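Local coordinates for pyrroline carboxylate reductase (Plasmodium falciparum, PDB 2RCY) that catalyses the NAD(P)H-dependent reduction of 1-pyrroline-5-carboxylate to proline, the last step of proline biosynthesis, at the interface of chains A and B. Residues are numbered along the deposited sequence; one frame, centred on the assembly and turned at random. Chains: chain A/B, Pyrroline carboxylate reductase.

The interface of chains A and B. Residues chain A 234, 237-238, 242; chain B 172, 175, 179, 249.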
# COMPACT_ATOMS: atom_id res chain seq x y z
N LEU A 234 14.55 15.06 -2.81
CA LEU A 234 13.32 15.36 -3.56
C LEU A 234 12.66 14.12 -4.14
O LEU A 234 11.43 14.01 -4.16
CB LEU A 234 13.61 16.38 -4.67
CG LEU A 234 13.09 17.81 -4.51
CD1 LEU A 234 13.16 18.32 -3.08
CD2 LEU A 234 13.85 18.74 -5.45
N LEU A 237 10.63 12.58 -1.49
CA LEU A 237 9.36 13.30 -1.30
C LEU A 237 8.33 12.91 -2.36
O LEU A 237 7.14 12.86 -2.07
CB LEU A 237 9.59 14.82 -1.33
CG LEU A 237 10.25 15.51 -0.13
CD1 LEU A 237 10.45 16.98 -0.44
CD2 LEU A 237 9.44 15.34 1.15
N GLU A 238 8.81 12.66 -3.58
CA GLU A 238 7.95 12.21 -4.67
C GLU A 238 7.46 10.78 -4.45
O GLU A 238 6.30 10.47 -4.73
CB GLU A 238 8.69 12.31 -6.01
CG GLU A 238 9.07 13.73 -6.43
CD GLU A 238 7.89 14.67 -6.56
OE1 GLU A 238 8.05 15.86 -6.23
OE2 GLU A 238 6.80 14.22 -6.99
N PHE A 242 4.51 13.57 -1.25
CA PHE A 242 4.54 14.76 -0.40
C PHE A 242 3.54 15.81 -0.87
O PHE A 242 2.80 16.37 -0.06
CB PHE A 242 5.96 15.34 -0.35
CG PHE A 242 6.08 16.61 0.45
CD1 PHE A 242 6.09 16.57 1.84
CD2 PHE A 242 6.20 17.83 -0.19
CE1 PHE A 242 6.21 17.75 2.58
CE2 PHE A 242 6.32 19.01 0.54
CZ PHE A 242 6.32 18.97 1.93
N TYR B 172 12.79 21.57 -0.29
CA TYR B 172 11.68 20.99 0.45
C TYR B 172 10.61 22.05 0.71
O TYR B 172 9.42 21.78 0.56
CB TYR B 172 12.13 20.39 1.79
CG TYR B 172 13.32 19.45 1.72
CD1 TYR B 172 14.27 19.43 2.74
CD2 TYR B 172 13.50 18.59 0.63
CE1 TYR B 172 15.37 18.58 2.68
CE2 TYR B 172 14.60 17.74 0.57
CZ TYR B 172 15.52 17.74 1.60
OH TYR B 172 16.61 16.90 1.53
N LEU B 175 8.78 23.11 -2.61
CA LEU B 175 7.77 22.11 -2.94
C LEU B 175 6.58 22.19 -1.99
O LEU B 175 5.44 21.99 -2.40
CB LEU B 175 8.38 20.70 -2.95
CG LEU B 175 7.51 19.50 -3.37
CD1 LEU B 175 6.92 19.66 -4.77
CD2 LEU B 175 8.30 18.21 -3.28
N SER B 179 2.95 22.99 -3.29
CA SER B 179 1.84 22.08 -3.02
C SER B 179 0.65 22.81 -2.40
O SER B 179 -0.51 22.53 -2.73
CB SER B 179 2.29 20.94 -2.11
OG SER B 179 3.43 20.28 -2.63
N ALA B 249 12.90 12.07 3.73
CA ALA B 249 13.53 12.86 2.67
C ALA B 249 14.86 13.46 3.11
O ALA B 249 15.83 13.47 2.35
CB ALA B 249 12.59 13.95 2.21
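A:Leu237 opens its fork between two helices of chain B. Its CD2 methyl meets the B:Ala249 methyl carbon CB at 3.6 Å. The other branch, CD1, reaches B:Tyr172 CD2 at 3.6 Å and also touches B:Leu175. A:Leu234 CD1 lies 3.7 Å from the same B:Tyr172 CD2. The two methyls meet the ring obliquely at its CD2 rim, one from each side of its plane. The CD2 rim thus lies between two leucine methyls.

B:Leu175 hides more surface than any other residue here. Its CG lies anti to the backbone N (chi1 -176°), and its CD2 methyl points into chain A. There CD2 packs 3.8 Å from A:Leu237 CD1 and 3.8 Å from A:Phe242 CD2. The phenylalanine ring is approached obliquely at its CD2-CE2 edge. A:Glu238 borders the patch, with carboxylate oxygen OE1 3.8 Å from B:Leu175 CD2.

In the second shell, B:Ser179 OG hydrogen-bonds to B:Leu175 O at 2.6 Å, one turn back in helix 169-186. This bond fixes the hydroxyl on the far side of the A:Phe242 ring plane from B:Leu175. Helix 229-239 and the start of helix 242-260 supply the chain A residues.

The patch is a mainly apolar helix-packing contact within the family's dimerisation domain. With its two-fold twin, it helps hold the dimer together, which is probably the building unit of the ten-subunit assembly.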